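Long-range contacts in putative methyltransferase protein (Bacteroides fragilis, PDB 5BP9), which probably acts as an S-adenosylmethionine-dependent methyltransferase and binds S-adenosyl-L-homocysteine: residues A[100-105]-A[161-166]; A[196-201]-A[274-279]. One frame throughout, in Å; residues are numbered along the deposited sequence. Where two conformers were deposited one is given.

Contact 1. Residues A[100-105]-A[161-166]; sequences MATGTI and FDTILM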
# COMPACT_ATOMS: atom_id res chain seq x y z
N MSE A 100 0.89 -11.75 -12.05
CA MSE A 100 2.14 -11.33 -12.70
C MSE A 100 3.35 -11.44 -11.80
O MSE A 100 4.47 -11.40 -12.29
CB MSE A 100 2.05 -9.85 -13.10
CG MSE A 100 1.19 -9.66 -14.30
SE MSE A 100 0.92 -7.72 -14.43
CE MSE A 100 2.74 -7.34 -15.03
N ALA A 101 3.14 -11.56 -10.49
CA ALA A 101 4.20 -11.55 -9.52
C ALA A 101 5.01 -12.83 -9.61
O ALA A 101 4.44 -13.93 -9.55
CB ALA A 101 3.64 -11.38 -8.13
N THR A 102 6.33 -12.68 -9.72
CA THR A 102 7.22 -13.82 -9.83
C THR A 102 8.43 -13.70 -8.93
O THR A 102 8.76 -12.62 -8.43
CB THR A 102 7.70 -14.07 -11.29
OG1 THR A 102 8.56 -13.02 -11.75
CG2 THR A 102 6.52 -14.19 -12.22
N GLY A 103 9.10 -14.83 -8.75
CA GLY A 103 10.35 -14.85 -7.98
C GLY A 103 10.11 -14.56 -6.51
O GLY A 103 9.06 -14.87 -5.94
N THR A 104 11.09 -13.91 -5.90
CA THR A 104 10.98 -13.54 -4.51
C THR A 104 10.22 -12.23 -4.43
O THR A 104 10.62 -11.23 -5.04
CB THR A 104 12.35 -13.42 -3.86
OG1 THR A 104 13.06 -14.68 -4.00
CG2 THR A 104 12.21 -13.11 -2.37
N ILE A 105 9.11 -12.26 -3.70
CA ILE A 105 8.14 -11.16 -3.71
C ILE A 105 8.09 -10.45 -2.35
O ILE A 105 8.06 -11.12 -1.31
CB ILE A 105 6.73 -11.67 -4.07
CG1 ILE A 105 6.77 -12.36 -5.44
CG2 ILE A 105 5.69 -10.55 -4.07
CD1 ILE A 105 5.70 -13.41 -5.59
N PHE A 161 14.51 -8.45 -3.99
CA PHE A 161 13.28 -8.99 -4.51
C PHE A 161 13.22 -8.91 -6.02
O PHE A 161 13.69 -7.96 -6.62
CB PHE A 161 12.09 -8.24 -3.90
CG PHE A 161 12.05 -8.33 -2.39
CD1 PHE A 161 11.53 -9.45 -1.79
CD2 PHE A 161 12.63 -7.35 -1.60
CE1 PHE A 161 11.55 -9.61 -0.43
CE2 PHE A 161 12.64 -7.49 -0.21
CZ PHE A 161 12.09 -8.62 0.37
N ASP A 162 12.58 -9.92 -6.60
CA ASP A 162 12.22 -9.89 -8.02
C ASP A 162 10.96 -9.09 -8.31
O ASP A 162 10.85 -8.48 -9.37
CB ASP A 162 12.06 -11.31 -8.55
CG ASP A 162 13.34 -12.13 -8.38
OD1 ASP A 162 14.34 -11.79 -9.07
OD2 ASP A 162 13.34 -13.07 -7.54
N THR A 163 10.02 -9.11 -7.37
CA THR A 163 8.76 -8.34 -7.52
C THR A 163 8.46 -7.65 -6.19
O THR A 163 8.52 -8.29 -5.13
CB THR A 163 7.56 -9.23 -7.89
OG1 THR A 163 7.89 -10.07 -9.00
CG2 THR A 163 6.37 -8.38 -8.32
N ILE A 164 8.18 -6.36 -6.26
CA ILE A 164 7.73 -5.58 -5.11
C ILE A 164 6.28 -5.15 -5.37
O ILE A 164 6.00 -4.48 -6.37
CB ILE A 164 8.64 -4.38 -4.85
CG1 ILE A 164 10.08 -4.88 -4.56
CG2 ILE A 164 8.07 -3.54 -3.69
CD1 ILE A 164 11.10 -3.79 -4.30
N LEU A 165 5.37 -5.57 -4.49
CA LEU A 165 3.93 -5.30 -4.65
C LEU A 165 3.51 -4.18 -3.73
O LEU A 165 3.69 -4.25 -2.53
CB LEU A 165 3.09 -6.54 -4.30
CG LEU A 165 3.25 -7.77 -5.17
CD1 LEU A 165 2.39 -8.89 -4.62
CD2 LEU A 165 2.87 -7.45 -6.60
N MSE A 166 2.94 -3.12 -4.34
CA MSE A 166 2.36 -2.01 -3.59
C MSE A 166 0.96 -1.83 -4.08
O MSE A 166 0.69 -1.15 -5.08
CB MSE A 166 3.24 -0.83 -3.82
CG MSE A 166 4.59 -1.11 -3.18
SE MSE A 166 5.83 0.36 -3.47
CE MSE A 166 5.16 1.47 -1.97
O HOH W 1 6.50 -9.35 -11.90
O HOH W 2 9.44 -9.70 -11.71
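With chi1 of Thr163 at -49°, its hydroxyl lies beside its own backbone N and faces the turn that leads from helix 92-100 into strand 104-108. Thr163 OG1 donates there to Thr102 O at 2.8 Å, in the carbonyl plane and on a lone pair, while Thr163 CG2 rests 4.1 Å from Ala101 CB. A water that donates to Met100 O also donates to Thr163 OG1. The carboxylate of Asp162 is likewise turned beside its own amide, where Asp162 OD2 receives Thr104 N at 2.9 Å through its anti lone pair, almost straight at 172°. Thr104 O in turn serves two amides, Asp162 N at 2.8 Å and, more linearly, Thr163 N at 3.2 Å; it also lies in the plane of the Phe161 ring, at its edge. Beyond the parallel bridge of Ile105 with Thr163, which joins two neighbouring strands of the Rossmann-like methyltransferase sheet, Ile105 CG2 meets Leu165 CD1 at 3.7 Å, and Leu119 of helix 114-121 packs on both side chains. Asp162 thus holds the entry to strand 104-108 by side chain and backbone together, and its salt bridge to Arg192 would probably favour the charged carboxylate that accepts the Thr104 amide.

Contact 2. Residues A[196-201]-A[274-279]; sequences CILMDS and LARLTV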
# COMPACT_ATOMS: atom_id res chain seq x y z
N CYS A 196 10.87 -5.87 -10.75
CA CYS A 196 9.89 -4.83 -11.00
C CYS A 196 9.05 -4.53 -9.77
O CYS A 196 8.97 -5.34 -8.83
CB CYS A 196 9.02 -5.16 -12.21
SG CYS A 196 7.70 -6.34 -11.90
N ILE A 197 8.44 -3.35 -9.80
CA ILE A 197 7.46 -2.93 -8.81
C ILE A 197 6.12 -2.91 -9.54
O ILE A 197 6.03 -2.33 -10.63
CB ILE A 197 7.75 -1.51 -8.32
CG1 ILE A 197 9.16 -1.40 -7.75
CG2 ILE A 197 6.73 -1.07 -7.28
CD1 ILE A 197 9.77 -0.03 -7.96
N LEU A 198 5.11 -3.50 -8.92
CA LEU A 198 3.73 -3.43 -9.41
C LEU A 198 2.94 -2.59 -8.41
O LEU A 198 2.85 -2.93 -7.23
CB LEU A 198 3.14 -4.84 -9.55
CG LEU A 198 3.90 -5.73 -10.53
CD1 LEU A 198 3.33 -7.16 -10.47
CD2 LEU A 198 3.84 -5.20 -11.95
N MSE A 199 2.41 -1.48 -8.89
CA MSE A 199 1.76 -0.46 -8.03
C MSE A 199 0.47 -0.01 -8.65
O MSE A 199 0.45 0.34 -9.83
CB MSE A 199 2.69 0.76 -7.90
CG MSE A 199 2.10 1.92 -7.07
SE MSE A 199 3.22 3.54 -7.20
CE MSE A 199 4.31 2.78 -5.80
N ASP A 200 -0.59 0.04 -7.86
CA ASP A 200 -1.84 0.63 -8.32
C ASP A 200 -2.04 1.99 -7.66
O ASP A 200 -1.57 2.26 -6.55
CB ASP A 200 -3.02 -0.29 -8.04
CG ASP A 200 -3.40 -0.30 -6.59
OD1 ASP A 200 -2.54 -0.54 -5.73
OD2 ASP A 200 -4.54 0.02 -6.25
N SER A 201 -2.72 2.87 -8.38
CA SER A 201 -3.19 4.14 -7.81
C SER A 201 -4.40 4.64 -8.59
O SER A 201 -5.00 3.91 -9.37
CB SER A 201 -2.05 5.17 -7.79
OG SER A 201 -2.36 6.24 -6.90
N LEU A 274 -3.05 0.08 -12.84
CA LEU A 274 -1.91 -0.70 -12.38
C LEU A 274 -0.74 -0.35 -13.26
O LEU A 274 -0.87 -0.40 -14.50
CB LEU A 274 -2.20 -2.19 -12.43
CG LEU A 274 -1.05 -3.14 -12.02
CD1 LEU A 274 -0.76 -3.06 -10.52
CD2 LEU A 274 -1.34 -4.56 -12.45
N ALA A 275 0.38 0.03 -12.62
CA ALA A 275 1.61 0.34 -13.33
C ALA A 275 2.74 -0.60 -12.92
O ALA A 275 2.73 -1.17 -11.82
CB ALA A 275 2.04 1.77 -13.05
N ARG A 276 3.70 -0.74 -13.82
CA ARG A 276 4.95 -1.48 -13.58
C ARG A 276 6.10 -0.51 -13.66
O ARG A 276 6.23 0.22 -14.65
CB ARG A 276 5.14 -2.60 -14.62
CG ARG A 276 6.41 -3.41 -14.41
CD ARG A 276 6.37 -4.74 -15.16
NE ARG A 276 6.21 -4.54 -16.60
CZ ARG A 276 5.78 -5.46 -17.45
NH1 ARG A 276 5.68 -5.16 -18.76
NH2 ARG A 276 5.44 -6.67 -17.02
N LEU A 277 6.92 -0.49 -12.61
CA LEU A 277 8.10 0.37 -12.53
C LEU A 277 9.35 -0.53 -12.55
O LEU A 277 9.43 -1.53 -11.84
CB LEU A 277 8.07 1.23 -11.26
CG LEU A 277 6.78 2.04 -11.01
CD1 LEU A 277 6.71 2.59 -9.58
CD2 LEU A 277 6.64 3.17 -11.99
N THR A 278 10.32 -0.13 -13.34
CA THR A 278 11.59 -0.85 -13.47
C THR A 278 12.73 0.14 -13.52
O THR A 278 12.53 1.31 -13.91
CB THR A 278 11.62 -1.68 -14.78
OG1 THR A 278 11.30 -0.82 -15.88
CG2 THR A 278 10.66 -2.82 -14.74
N VAL A 279 13.93 -0.32 -13.15
CA VAL A 279 15.13 0.51 -13.23
C VAL A 279 15.40 0.76 -14.72
O VAL A 279 15.34 -0.18 -15.50
CB VAL A 279 16.33 -0.17 -12.55
CG1 VAL A 279 17.62 0.59 -12.81
CG2 VAL A 279 16.08 -0.25 -11.04
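Arg276 runs alongside Leu198 on one face of the antiparallel pair, and its stem can be followed atom by atom. Arg276 CB lies 3.9 Å from Leu198 CD2. With chi1 at -179° the chain extends away from its own N, so that Arg276 CG comes 3.8 Å from Cys196 CB and Arg276 CD 3.9 Å from Cys196 SG. A bend at chi3 (59°) then turns the guanidinium aside, and Arg276 NH1 forms a salt bridge with Glu263 OE1 on the neighbouring strand 260-267. The stem thus packs on strand 195-202, although Arg276 also touches Met100 of helix 92-100 and Ile265, while its charge pairs with the strand beyond. On the other face, Ile197 CD1 packs at 3.9 Å against Leu277 CB, and the selenium of Met199 stands 4.3 Å from Leu277 CD1; Leu251 of helix 248-257 touches Met199, Ala275 and Leu277. Four backbone bonds join the strands, two in each of the hydrogen-bonded pairs Ile197-Leu277 and Met199-Ala275; Leu277 N reaches Ile197 O at 2.8 Å. The carboxylate of Asp200 turns away from strand 272-279 and accepts the amides of Asn169 and Gly170. Here the last strand in sequence runs antiparallel between two others of the sheet, giving the order 3-2-1-4-5-7-6 that marks the Rossmann-like fold of class I S-adenosylmethionine-dependent methyltransferases.

How the contacts relate
From the N terminus the chain passes through helix 49-60 and strands 66-69 and 76-78 of the antiparallel sheet before helix 92-100 leads into strand 104-108. Contact 1 then closes a loop of 55 residues holding helices 114-121 and 133-142 and strands 125-130 and 147-149. Contact 2 opens only afterwards and closes 72 residues, including strands 226-233 and 236-244 of the antiparallel sheet, helix 248-257 and strand 260-267. The loops follow in series, neither nesting nor crossing. Neighbouring strands 161-166 and 195-202 connect them, probably through hydrogen bonds such as Leu198 N to Ile164 O (2.9 Å). Contact 1 lies among the parallel strands of the seven-stranded sheet; contact 2 joins the last of them, strand 195-202, to the antiparallel strand 272-279.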